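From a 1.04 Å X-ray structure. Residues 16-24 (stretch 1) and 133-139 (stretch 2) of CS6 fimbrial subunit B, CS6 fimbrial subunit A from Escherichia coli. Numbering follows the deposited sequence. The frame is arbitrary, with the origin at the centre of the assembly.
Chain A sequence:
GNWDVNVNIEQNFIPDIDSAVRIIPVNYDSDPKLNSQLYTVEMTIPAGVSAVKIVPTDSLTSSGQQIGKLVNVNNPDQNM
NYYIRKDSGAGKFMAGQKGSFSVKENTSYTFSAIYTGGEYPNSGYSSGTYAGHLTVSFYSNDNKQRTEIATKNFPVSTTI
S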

# COMPACT_ATOMS: atom_id res chain seq x y z
N ASP A 16 13.60 12.23 5.56
CA ASP A 16 12.27 12.82 5.43
C ASP A 16 11.29 11.92 4.68
O ASP A 16 11.24 11.92 3.45
CB ASP A 16 12.30 14.20 4.83
CG ASP A 16 10.99 14.91 5.00
OD1 ASP A 16 10.74 15.45 6.09
OD2 ASP A 16 10.18 14.90 4.08
N ILE A 17 10.48 11.18 5.42
CA ILE A 17 9.60 10.22 4.76
C ILE A 17 8.49 10.89 3.92
O ILE A 17 8.13 10.40 2.84
CB ILE A 17 9.04 9.23 5.78
CG1 ILE A 17 8.33 8.08 5.07
CG2 ILE A 17 8.16 9.92 6.82
CD1 ILE A 17 8.17 6.88 5.94
N ASP A 18 7.99 12.03 4.37
CA ASP A 18 6.94 12.73 3.63
C ASP A 18 7.37 13.05 2.20
O ASP A 18 6.57 12.93 1.27
CB ASP A 18 6.56 14.06 4.30
CG ASP A 18 5.72 13.89 5.53
OD1 ASP A 18 5.02 12.88 5.66
OD2 ASP A 18 5.73 14.82 6.36
N SER A 19 8.61 13.51 2.04
CA SER A 19 9.10 13.88 0.72
C SER A 19 9.58 12.69 -0.11
O SER A 19 9.84 12.84 -1.29
CB SER A 19 10.21 14.92 0.82
OG SER A 19 11.33 14.45 1.51
N ALA A 20 9.73 11.52 0.49
CA ALA A 20 10.29 10.37 -0.22
C ALA A 20 9.27 9.59 -1.03
O ALA A 20 9.65 8.88 -1.96
CB ALA A 20 10.98 9.44 0.77
N VAL A 21 8.01 9.63 -0.69
CA VAL A 21 6.92 8.79 -1.15
C VAL A 21 5.83 9.58 -1.83
O VAL A 21 5.43 10.65 -1.36
CB VAL A 21 6.31 8.00 0.03
CG1 VAL A 21 5.25 7.11 -0.37
CG2 VAL A 21 7.33 7.31 0.82
N ARG A 22 5.30 9.05 -2.94
CA ARG A 22 4.11 9.58 -3.58
C ARG A 22 3.11 8.44 -3.83
O ARG A 22 3.49 7.30 -4.14
CB ARG A 22 4.50 10.27 -4.91
CG ARG A 22 3.46 10.54 -5.92
CD ARG A 22 4.06 11.39 -6.99
NE ARG A 22 4.59 10.76 -8.21
CZ ARG A 22 3.93 10.71 -9.36
NH1 ARG A 22 2.68 11.14 -9.46
NH2 ARG A 22 4.55 10.24 -10.43
N ILE A 23 1.83 8.78 -3.75
CA ILE A 23 0.70 7.89 -4.02
C ILE A 23 -0.00 8.36 -5.30
O ILE A 23 -0.21 9.57 -5.49
CB ILE A 23 -0.32 7.95 -2.89
CG1 ILE A 23 0.34 7.76 -1.51
CG2 ILE A 23 -1.47 6.97 -3.18
CD1 ILE A 23 1.02 6.43 -1.31
N ILE A 24 -0.36 7.41 -6.16
CA ILE A 24 -1.04 7.69 -7.43
C ILE A 24 -2.33 6.86 -7.49
O ILE A 24 -2.29 5.66 -7.76
CB ILE A 24 -0.16 7.37 -8.66
CG1 ILE A 24 1.26 7.91 -8.50
CG2 ILE A 24 -0.83 7.92 -9.92
CD1 ILE A 24 2.19 7.59 -9.66
N HIS A 133 -5.58 4.27 4.50
CA HIS A 133 -4.22 4.72 4.79
C HIS A 133 -3.25 3.58 4.57
O HIS A 133 -3.61 2.41 4.73
CB HIS A 133 -4.09 5.21 6.22
CG HIS A 133 -4.79 6.51 6.47
ND1 HIS A 133 -6.15 6.58 6.71
CD2 HIS A 133 -4.35 7.79 6.48
CE1 HIS A 133 -6.51 7.84 6.86
NE2 HIS A 133 -5.43 8.60 6.74
N LEU A 134 -2.02 3.96 4.23
CA LEU A 134 -0.94 3.02 3.98
C LEU A 134 0.22 3.41 4.91
O LEU A 134 0.69 4.54 4.86
CB LEU A 134 -0.47 3.15 2.53
CG LEU A 134 0.71 2.28 2.15
CD1 LEU A 134 0.35 0.79 2.10
CD2 LEU A 134 1.27 2.74 0.83
N THR A 135 0.67 2.47 5.73
CA THR A 135 1.83 2.69 6.59
C THR A 135 3.10 2.42 5.79
O THR A 135 3.28 1.34 5.22
CB THR A 135 1.83 1.75 7.79
OG1 THR A 135 0.64 1.98 8.57
CG2 THR A 135 3.09 1.95 8.63
N VAL A 136 4.00 3.41 5.76
CA VAL A 136 5.35 3.23 5.26
C VAL A 136 6.29 3.59 6.40
O VAL A 136 6.13 4.63 7.05
CB VAL A 136 5.66 4.09 4.02
CG1 VAL A 136 7.09 3.85 3.52
CG2 VAL A 136 4.64 3.85 2.90
N SER A 137 7.26 2.72 6.67
CA SER A 137 8.26 2.95 7.70
C SER A 137 9.65 2.71 7.13
O SER A 137 9.86 1.81 6.31
CB SER A 137 8.04 2.04 8.91
OG SER A 137 6.72 2.18 9.40
N PHE A 138 10.59 3.55 7.57
CA PHE A 138 12.00 3.48 7.19
C PHE A 138 12.82 3.07 8.42
O PHE A 138 12.56 3.54 9.53
CB PHE A 138 12.50 4.84 6.71
CG PHE A 138 11.97 5.30 5.36
CD1 PHE A 138 11.31 4.45 4.48
CD2 PHE A 138 12.19 6.60 4.96
CE1 PHE A 138 10.88 4.90 3.23
CE2 PHE A 138 11.78 7.05 3.72
CZ PHE A 138 11.13 6.20 2.85
N TYR A 139 13.84 2.25 8.20
CA TYR A 139 14.69 1.70 9.26
C TYR A 139 16.16 1.88 8.91
O TYR A 139 16.55 1.87 7.73
CB TYR A 139 14.46 0.19 9.43
CG TYR A 139 13.04 -0.15 9.78
CD1 TYR A 139 12.08 -0.24 8.78
CD2 TYR A 139 12.63 -0.35 11.10
CE1 TYR A 139 10.76 -0.51 9.07
CE2 TYR A 139 11.29 -0.63 11.39
CZ TYR A 139 10.36 -0.70 10.36
OH TYR A 139 9.04 -0.98 10.60

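I17 is the centre of the contact: its CD1 lies 4.0 Å from the centroid of the F138 ring, 4° off the ring normal, a CH-pi contact over the face. The t,t rotamer of I17 extends the chain across the ring, with CG1 3.8 Å from F138 CE2, and brings CD1 to 3.2 Å from the backbone O of V136 and 4.0 Å from V136 CG1. A20 meets the same ring at its edge, CB to F138 CZ 3.9 Å. V21 reaches both neighbours more loosely, its CG2 4.4 Å from V136 CG1 and 4.4 Å from F138 CZ. Farther along, I23 CD1 touches L134 CD2 at 4.3 Å. The alternation of strand 133-139 turns L134, V136 and F138 toward stretch 1, and V21 and I23 answer from strand 21-24. The two strands run nearly antiparallel, at 158°, but their axes stay 10.5 Å apart at closest approach; no hydrogen bond crosses, so the stretches pack through apolar side chains, burying 285 Å² in all. At the outer, polar end, the turn before the strand is held locally: S19 N donates to D16 OD2 (2.9 Å), and A20 N to I17 O (3.1 Å). The CA-to-CB bonds of D16 and D18 point away from stretch 2, and both residues are exposed.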